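Local atomic coordinates of methyl-CpG-binding domain protein 1 (PDB entry 6D1T), a protein that represses transcription by binding methylated CpG dinucleotides in promoter DNA through the methyl-CpG-binding domain described here and recruiting silencing factors. Residues 11-16 and 59-64; 15-20 and 49-54. One frame throughout, in Å; residues are numbered along the deposited sequence. Where two conformers were deposited one is given.

In the fold
Both contacts lie in the methyl-CpG-binding domain and start from one stretch of chain: 11-16, in the loop after strand 8-9, runs on through Pro15 and Gly16 into 15-20, which enters strand 18-23. Helix 48-55 supplies 49-54, and the loop that follows it holds 59-64. The centres of the two contacts are about 8 Å apart. Leu51 joins them, since its CD1 belongs to contact 2 while its CD2 packs 3.8 Å from Phe64 CE2 of contact 1. Contact 2 is buried near the middle of the chain, contact 1 partly buried further out. Together they join the helix and the loop after it to the chain leading into strand 18-23 of this DNA-binding domain.

Contact 1 (11-16 and 59-64); sequences PALGPG and CDLTLF
Leu61 opens the contact from the side of 59-64, its CD2 branch lying 4.3 Å from CD2 of Leu13. A type I beta turn from Leu61 to Phe64 follows, closed by Phe64 N on Leu61 O, and brings the two apolar side chains round to the same partner. Phe64 contributes most of the second segment's share. With CG anti to the backbone N (chi1 -180°), its ring reaches across to the loop 11-16, where the side chain of Leu13 meets it at about a right angle. Leu13 CD2 sits over one face, 4.1 Å from the ring centroid and shifted toward the rim, a CH-pi contact; the branch point CG is 3.9 Å from Phe64 CZ. Ala12 adds its CB at 4.0 Å from Phe64 CE1. The contact across the two segments is therefore wholly apolar. Leu13 and Phe64 also rest on Tyr37 of strand 33-38, while Leu13, Leu61 and Phe64 all touch Leu51 of helix 48-55, placing this cluster between sheet and helix.

Contact 2 (15-20 and 49-54); sequences PGWKRR and VELTRY. With nucleotides of chain C.
The six-membered ring of Trp17 and the ring of Tyr54 meet with their planes at 81° and their centroids 5.6 Å apart, an oblique aromatic pair. Tyr54 CD2 lies at the indole edge, close to its plane, 3.8 Å from Trp17 CZ2. Leu51 CD1 approaches the same end of the indole obliquely and comes within 3.7 Å of Trp17 CH2, so the six-membered ring carries the whole contact with the helix. Trp17 CG stands anti to its own carbonyl carbon (chi1 -78°), which sends the indole from the residue just before strand 18-23 toward 49-54. On the helix, Leu51 and Tyr54 are one turn apart and both have CG anti to the backbone N, a shared setting that brings both side chains to the indole. Replacing Trp17 with an alanine is likely to open a gap between the strand and the helix, leaving Leu51 CD1 and the Tyr54 ring without their aromatic partner. The polar end of Tyr54 is fixed separately, its OH hydrogen-bonding to Asp43 and Ser39. Ile45 of strand 44-45 touches Trp17, Leu51 and Tyr54, and Tyr37 of strand 33-38 also packs on the indole. At the start of the segment the helix meets DNA: Val49 CG2 packs 3.8 Å from phosphate oxygen OP1 of DA5 of chain C. A helix laid against an antiparallel sheet through a buried aromatic and aliphatic core, with its early residues beside the DNA backbone, is the alpha/beta arrangement of the methyl-CpG-binding domain.

Contact 1 (11-16 and 59-64)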
ATOM      1  N   PRO A  11      -1.916   9.044   4.756  1.00 47.63           N
ATOM      2  CA  PRO A  11      -2.365  10.395   4.297  1.00 50.40           C
ATOM      3  C   PRO A  11      -1.801  10.824   2.927  1.00 52.66           C
ATOM      4  O   PRO A  11      -2.445  11.542   2.214  1.00 53.87           O
ATOM      5  CB  PRO A  11      -1.887  11.378   5.370  1.00 52.09           C
ATOM      6  CG  PRO A  11      -0.794  10.640   6.138  1.00 51.48           C
ATOM      7  CD  PRO A  11      -1.055   9.159   5.951  1.00 48.49           C
ATOM      8  N   ALA A  12      -0.627  10.368   2.545  1.00 54.63           N
ATOM      9  CA  ALA A  12      -0.151  10.570   1.160  1.00 55.90           C
ATOM     10  C   ALA A  12      -1.231  10.174   0.147  1.00 54.63           C
ATOM     11  O   ALA A  12      -1.297  10.770  -0.926  1.00 58.43           O
ATOM     12  CB  ALA A  12       1.102   9.768   0.919  1.00 56.31           C
ATOM     13  N   LEU A  13      -2.043   9.168   0.467  1.00 51.32           N
ATOM     14  CA  LEU A  13      -3.097   8.688  -0.452  1.00 50.83           C
ATOM     15  C   LEU A  13      -4.430   9.349  -0.142  1.00 52.98           C
ATOM     16  O   LEU A  13      -5.253   9.451  -1.007  1.00 55.01           O
ATOM     17  CB  LEU A  13      -3.254   7.167  -0.341  1.00 47.92           C
ATOM     18  CG  LEU A  13      -2.198   6.341  -1.066  1.00 46.61           C
ATOM     19  CD1 LEU A  13      -2.548   4.888  -1.002  1.00 44.38           C
ATOM     20  CD2 LEU A  13      -2.031   6.778  -2.516  1.00 48.30           C
ATOM     21  N   GLY A  14      -4.659   9.708   1.108  1.00 54.49           N
ATOM     22  CA  GLY A  14      -5.782  10.548   1.449  1.00 55.57           C
ATOM     23  C   GLY A  14      -6.704   9.897   2.463  1.00 52.79           C
ATOM     24  O   GLY A  14      -6.618   8.728   2.739  1.00 50.41           O
ATOM     25  N   PRO A  15      -7.593  10.694   3.024  1.00 53.13           N
ATOM     26  CA  PRO A  15      -8.439  10.243   4.126  1.00 52.10           C
ATOM     27  C   PRO A  15      -9.000   8.837   3.889  1.00 48.75           C
ATOM     28  O   PRO A  15      -9.439   8.528   2.751  1.00 50.18           O
ATOM     29  CB  PRO A  15      -9.566  11.288   4.153  1.00 54.78           C
ATOM     30  CG  PRO A  15      -8.912  12.550   3.623  1.00 56.33           C
ATOM     31  CD  PRO A  15      -7.906  12.066   2.599  1.00 55.03           C
ATOM     32  N   GLY A  16      -8.982   8.005   4.924  1.00 45.78           N
ATOM     33  CA  GLY A  16      -9.613   6.652   4.890  1.00 44.73           C
ATOM     34  C   GLY A  16      -8.663   5.535   4.422  1.00 41.99           C
ATOM     35  O   GLY A  16      -8.856   4.363   4.749  1.00 39.52           O
ATOM     36  N   CYS A  59      -5.412  10.829 -10.287  1.00 86.17           N
ATOM     37  CA  CYS A  59      -4.195  10.714  -9.475  1.00 83.98           C
ATOM     38  C   CYS A  59      -2.980  10.329 -10.336  1.00 82.08           C
ATOM     39  O   CYS A  59      -3.030   9.433 -11.169  1.00 80.98           O
ATOM     40  CB  CYS A  59      -4.379   9.738  -8.315  1.00 83.25           C
ATOM     41  SG  CYS A  59      -5.068  10.533  -6.834  1.00 95.99           S
ATOM     42  N   ASP A  60      -1.895  11.067 -10.099  1.00 80.66           N
ATOM     43  CA  ASP A  60      -0.585  10.806 -10.665  1.00 79.91           C
ATOM     44  C   ASP A  60       0.311  10.245  -9.557  1.00 74.28           C
ATOM     45  O   ASP A  60       0.721  10.967  -8.659  1.00 73.30           O
ATOM     46  CB  ASP A  60       0.028  12.080 -11.267  1.00 83.62           C
ATOM     47  CG  ASP A  60       1.431  11.885 -11.826  1.00 84.69           C
ATOM     48  OD1 ASP A  60       1.846  10.709 -11.983  1.00 81.62           O
ATOM     49  OD2 ASP A  60       2.092  12.902 -12.108  1.00 87.23           O
ATOM     50  N   LEU A  61       0.620   8.966  -9.642  1.00 70.75           N
ATOM     51  CA  LEU A  61       1.428   8.316  -8.617  1.00 67.12           C
ATOM     52  C   LEU A  61       2.901   8.223  -9.055  1.00 67.76           C
ATOM     53  O   LEU A  61       3.649   7.445  -8.499  1.00 64.03           O
ATOM     54  CB  LEU A  61       0.845   6.926  -8.361  1.00 63.95           C
ATOM     55  CG  LEU A  61      -0.588   6.879  -7.821  1.00 63.07           C
ATOM     56  CD1 LEU A  61      -1.005   5.435  -7.575  1.00 60.01           C
ATOM     57  CD2 LEU A  61      -0.751   7.704  -6.541  1.00 61.70           C
ATOM     58  N   THR A  62       3.333   9.016 -10.029  1.00 72.67           N
ATOM     59  CA  THR A  62       4.692   8.874 -10.523  1.00 75.59           C
ATOM     60  C   THR A  62       5.660   9.015  -9.345  1.00 74.28           C
ATOM     61  O   THR A  62       6.593   8.220  -9.216  1.00 72.85           O
ATOM     62  CB  THR A  62       5.022   9.878 -11.638  1.00 81.67           C
ATOM     63  OG1 THR A  62       3.964   9.897 -12.593  1.00 82.69           O
ATOM     64  CG2 THR A  62       6.313   9.545 -12.357  1.00 84.81           C
ATOM     65  N   LEU A  63       5.396   9.987  -8.469  1.00 74.05           N
ATOM     66  CA  LEU A  63       6.305  10.294  -7.359  1.00 74.34           C
ATOM     67  C   LEU A  63       5.874   9.569  -6.065  1.00 69.74           C
ATOM     68  O   LEU A  63       6.367   9.930  -5.008  1.00 70.65           O
ATOM     69  CB  LEU A  63       6.348  11.822  -7.165  1.00 78.09           C
ATOM     70  N   PHE A  64       5.003   8.539  -6.129  1.00 66.56           N
ATOM     71  CA  PHE A  64       4.554   7.790  -4.902  1.00 62.40           C
ATOM     72  C   PHE A  64       5.314   6.469  -4.782  1.00 61.48           C
ATOM     73  O   PHE A  64       5.277   5.640  -5.698  1.00 61.26           O
ATOM     74  CB  PHE A  64       3.053   7.479  -4.912  1.00 59.19           C
ATOM     75  CG  PHE A  64       2.540   6.731  -3.693  1.00 54.99           C
ATOM     76  CD1 PHE A  64       2.564   7.307  -2.423  1.00 54.44           C
ATOM     77  CD2 PHE A  64       1.993   5.463  -3.808  1.00 51.29           C
ATOM     78  CE1 PHE A  64       2.085   6.624  -1.308  1.00 50.17           C
ATOM     79  CE2 PHE A  64       1.516   4.783  -2.687  1.00 48.50           C
ATOM     80  CZ  PHE A  64       1.555   5.368  -1.443  1.00 47.56           C
TER

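Contact 2 (15-20 and 49-54)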
ATOM      1  N   PRO A  15      -7.593  10.694   3.024  1.00 53.13           N
ATOM      2  CA  PRO A  15      -8.439  10.243   4.126  1.00 52.10           C
ATOM      3  C   PRO A  15      -9.000   8.837   3.889  1.00 48.75           C
ATOM      4  O   PRO A  15      -9.439   8.528   2.751  1.00 50.18           O
ATOM      5  CB  PRO A  15      -9.566  11.288   4.153  1.00 54.78           C
ATOM      6  CG  PRO A  15      -8.912  12.550   3.623  1.00 56.33           C
ATOM      7  CD  PRO A  15      -7.906  12.066   2.599  1.00 55.03           C
ATOM      8  N   GLY A  16      -8.982   8.005   4.924  1.00 45.78           N
ATOM      9  CA  GLY A  16      -9.613   6.652   4.890  1.00 44.73           C
ATOM     10  C   GLY A  16      -8.663   5.535   4.422  1.00 41.99           C
ATOM     11  O   GLY A  16      -8.856   4.363   4.749  1.00 39.52           O
ATOM     12  N   TRP A  17      -7.635   5.884   3.657  1.00 42.42           N
ATOM     13  CA  TRP A  17      -6.657   4.898   3.201  1.00 43.60           C
ATOM     14  C   TRP A  17      -5.807   4.385   4.369  1.00 44.64           C
ATOM     15  O   TRP A  17      -5.304   5.158   5.173  1.00 44.23           O
ATOM     16  CB  TRP A  17      -5.753   5.482   2.115  1.00 44.10           C
ATOM     17  CG  TRP A  17      -6.398   5.536   0.777  1.00 43.91           C
ATOM     18  CD1 TRP A  17      -7.064   6.592   0.219  1.00 45.34           C
ATOM     19  CD2 TRP A  17      -6.434   4.471  -0.179  1.00 43.17           C
ATOM     20  NE1 TRP A  17      -7.515   6.253  -1.021  1.00 46.37           N
ATOM     21  CE2 TRP A  17      -7.153   4.956  -1.296  1.00 44.94           C
ATOM     22  CE3 TRP A  17      -5.935   3.163  -0.202  1.00 41.07           C
ATOM     23  CZ2 TRP A  17      -7.379   4.171  -2.424  1.00 44.82           C
ATOM     24  CZ3 TRP A  17      -6.157   2.389  -1.314  1.00 41.68           C
ATOM     25  CH2 TRP A  17      -6.871   2.887  -2.412  1.00 44.06           C
ATOM     26  N   LYS A  18      -5.595   3.071   4.353  1.00 46.18           N
ATOM     27  CA  LYS A  18      -4.837   2.357   5.354  1.00 45.98           C
ATOM     28  C   LYS A  18      -3.683   1.610   4.668  1.00 44.40           C
ATOM     29  O   LYS A  18      -3.775   1.217   3.542  1.00 41.08           O
ATOM     30  CB  LYS A  18      -5.766   1.402   6.111  1.00 47.91           C
ATOM     31  CG  LYS A  18      -6.848   2.082   6.946  1.00 51.25           C
ATOM     32  CD  LYS A  18      -6.339   2.720   8.212  1.00 53.29           C
ATOM     33  CE  LYS A  18      -7.432   3.435   9.003  1.00 58.07           C
ATOM     34  N   ARG A  19      -2.590   1.441   5.389  1.00 44.75           N
ATOM     35  CA  ARG A  19      -1.415   0.745   4.893  1.00 44.05           C
ATOM     36  C   ARG A  19      -0.862  -0.135   6.011  1.00 44.05           C
ATOM     37  O   ARG A  19      -1.077   0.121   7.199  1.00 43.92           O
ATOM     38  CB  ARG A  19      -0.372   1.759   4.433  1.00 44.68           C
ATOM     39  CG  ARG A  19       0.991   1.181   4.107  1.00 44.48           C
ATOM     40  CD  ARG A  19       2.035   2.260   3.957  1.00 46.42           C
ATOM     41  NE  ARG A  19       3.315   1.685   3.579  1.00 47.63           N
ATOM     42  CZ  ARG A  19       4.230   1.235   4.437  1.00 46.50           C
ATOM     43  NH1 ARG A  19       4.027   1.353   5.736  1.00 46.16           N
ATOM     44  NH2 ARG A  19       5.334   0.667   3.981  1.00 47.64           N
ATOM     45  N   ARG A  20      -0.163  -1.164   5.577  1.00 44.31           N
ATOM     46  CA  ARG A  20       0.377  -2.223   6.412  1.00 45.90           C
ATOM     47  C   ARG A  20       1.573  -2.858   5.705  1.00 42.52           C
ATOM     48  O   ARG A  20       1.484  -3.167   4.509  1.00 40.86           O
ATOM     49  CB  ARG A  20      -0.680  -3.305   6.585  1.00 49.43           C
ATOM     50  CG  ARG A  20      -0.416  -4.248   7.737  1.00 54.26           C
ATOM     51  CD  ARG A  20      -1.260  -5.492   7.569  1.00 57.03           C
ATOM     52  NE  ARG A  20      -1.033  -6.363   8.709  1.00 62.67           N
ATOM     53  CZ  ARG A  20      -1.031  -7.681   8.657  1.00 65.32           C
ATOM     54  NH1 ARG A  20      -1.346  -8.292   7.526  1.00 63.36           N
ATOM     55  NH2 ARG A  20      -0.700  -8.378   9.737  1.00 67.86           N
ATOM     56  N   VAL A  49       0.257  -0.967  -9.617  1.00 52.76           N
ATOM     57  CA  VAL A  49      -0.594  -1.160 -10.806  1.00 54.44           C
ATOM     58  C   VAL A  49      -2.055  -1.243 -10.371  1.00 54.03           C
ATOM     59  O   VAL A  49      -2.867  -0.549 -10.932  1.00 57.56           O
ATOM     60  CB  VAL A  49      -0.186  -2.420 -11.599  1.00 55.94           C
ATOM     61  CG1 VAL A  49      -1.261  -2.858 -12.588  1.00 58.41           C
ATOM     62  CG2 VAL A  49       1.143  -2.223 -12.313  1.00 57.58           C
ATOM     63  N   GLU A  50      -2.392  -2.120  -9.414  1.00 52.35           N
ATOM     64  CA  GLU A  50      -3.791  -2.178  -8.885  1.00 52.26           C
ATOM     65  C   GLU A  50      -4.197  -0.767  -8.377  1.00 52.18           C
ATOM     66  O   GLU A  50      -5.330  -0.333  -8.555  1.00 54.62           O
ATOM     67  CB  GLU A  50      -3.944  -3.203  -7.750  1.00 50.23           C
ATOM     68  CG  GLU A  50      -3.679  -4.662  -8.125  1.00 52.78           C
ATOM     69  CD  GLU A  50      -3.865  -5.653  -6.962  1.00 52.87           C
ATOM     70  OE1 GLU A  50      -3.832  -6.910  -7.194  1.00 53.58           O
ATOM     71  OE2 GLU A  50      -4.077  -5.182  -5.819  1.00 49.33           O
ATOM     72  N   LEU A  51      -3.258  -0.036  -7.778  1.00 49.15           N
ATOM     73  CA  LEU A  51      -3.579   1.227  -7.120  1.00 49.95           C
ATOM     74  C   LEU A  51      -3.769   2.363  -8.144  1.00 52.12           C
ATOM     75  O   LEU A  51      -4.671   3.195  -7.961  1.00 52.46           O
ATOM     76  CB  LEU A  51      -2.476   1.574  -6.114  1.00 48.06           C
ATOM     77  CG  LEU A  51      -2.640   2.926  -5.431  1.00 48.23           C
ATOM     78  CD1 LEU A  51      -3.871   2.934  -4.548  1.00 47.38           C
ATOM     79  CD2 LEU A  51      -1.408   3.257  -4.624  1.00 48.08           C
ATOM     80  N   THR A  52      -2.913   2.431  -9.164  1.00 52.73           N
ATOM     81  CA  THR A  52      -3.060   3.394 -10.273  1.00 58.15           C
ATOM     82  C   THR A  52      -4.412   3.171 -10.982  1.00 60.30           C
ATOM     83  O   THR A  52      -5.086   4.143 -11.353  1.00 60.24           O
ATOM     84  CB  THR A  52      -1.868   3.303 -11.252  1.00 60.69           C
ATOM     85  OG1 THR A  52      -0.824   4.150 -10.766  1.00 60.68           O
ATOM     86  CG2 THR A  52      -2.197   3.708 -12.675  1.00 64.88           C
ATOM     87  N   ARG A  53      -4.784   1.902 -11.186  1.00 59.82           N
ATOM     88  CA  ARG A  53      -6.079   1.546 -11.827  1.00 63.39           C
ATOM     89  C   ARG A  53      -7.224   2.003 -10.913  1.00 62.83           C
ATOM     90  O   ARG A  53      -8.226   2.530 -11.385  1.00 66.02           O
ATOM     91  CB  ARG A  53      -6.174   0.035 -12.118  1.00 63.27           C
ATOM     92  CG  ARG A  53      -7.438  -0.398 -12.867  1.00 66.96           C
ATOM     93  CD  ARG A  53      -7.493  -1.878 -13.237  0.50 66.92           C
ATOM     94  NE  ARG A  53      -8.041  -2.139 -14.566  0.50 70.47           N
ATOM     95  CZ  ARG A  53      -7.941  -3.305 -15.196  0.50 71.72           C
ATOM     96  NH1 ARG A  53      -8.275  -3.414 -16.470  0.50 76.01           N
ATOM     97  NH2 ARG A  53      -7.487  -4.359 -14.549  0.50 68.77           N
ATOM     98  N   TYR A  54      -7.069   1.811  -9.611  1.00 58.46           N
ATOM     99  CA  TYR A  54      -8.155   2.102  -8.668  1.00 59.05           C
ATOM    100  C   TYR A  54      -8.497   3.595  -8.608  1.00 61.65           C
ATOM    101  O   TYR A  54      -9.658   3.943  -8.547  1.00 63.72           O
ATOM    102  CB  TYR A  54      -7.772   1.679  -7.257  1.00 54.59           C
ATOM    103  CG  TYR A  54      -8.910   1.650  -6.268  1.00 52.83           C
ATOM    104  CD1 TYR A  54      -9.696   0.519  -6.134  1.00 52.62           C
ATOM    105  CD2 TYR A  54      -9.160   2.719  -5.423  1.00 51.23           C
ATOM    106  CE1 TYR A  54     -10.714   0.452  -5.197  1.00 52.70           C
ATOM    107  CE2 TYR A  54     -10.171   2.669  -4.478  1.00 51.29           C
ATOM    108  CZ  TYR A  54     -10.959   1.534  -4.369  1.00 51.42           C
ATOM    109  OH  TYR A  54     -11.978   1.474  -3.465  1.00 51.66           O
TER
ATOM    110  P    DA C   5       4.367  -2.333  -9.012  1.00 57.84           P
ATOM    111  OP1  DA C   5       3.976  -1.231  -9.917  1.00 55.94           O
ATOM    112  OP2  DA C   5       3.923  -2.386  -7.544  1.00 52.96           O
ATOM    113  O5'  DA C   5       3.923  -3.766  -9.591  1.00 51.04           O
ATOM    114  C5'  DA C   5       4.239  -4.175 -10.949  1.00 48.01           C
ATOM    115  C4'  DA C   5       3.783  -5.593 -11.170  1.00 45.12           C
ATOM    116  O4'  DA C   5       4.658  -6.477 -10.460  1.00 42.91           O
ATOM    117  C3'  DA C   5       2.367  -5.896 -10.656  1.00 46.09           C
ATOM    118  O3'  DA C   5       1.576  -6.166 -11.800  1.00 47.54           O
ATOM    119  C2'  DA C   5       2.530  -7.097  -9.733  1.00 43.11           C
ATOM    120  C1'  DA C   5       3.940  -7.603 -10.042  1.00 41.65           C
ATOM    121  N9   DA C   5       4.637  -8.176  -8.888  1.00 38.87           N
ATOM    122  C8   DA C   5       4.752  -7.642  -7.629  1.00 38.90           C
ATOM    123  N7   DA C   5       5.396  -8.411  -6.786  1.00 38.34           N
ATOM    124  C5   DA C   5       5.733  -9.523  -7.544  1.00 37.30           C
ATOM    125  C6   DA C   5       6.426 -10.706  -7.233  1.00 36.32           C
ATOM    126  N6   DA C   5       6.940 -10.968  -6.033  1.00 34.45           N
ATOM    127  N1   DA C   5       6.613 -11.606  -8.227  1.00 37.51           N
ATOM    128  C2   DA C   5       6.086 -11.353  -9.426  1.00 37.92           C
ATOM    129  N3   DA C   5       5.413 -10.280  -9.840  1.00 40.07           N
ATOM    130  C4   DA C   5       5.268  -9.393  -8.838  1.00 38.00           C
TER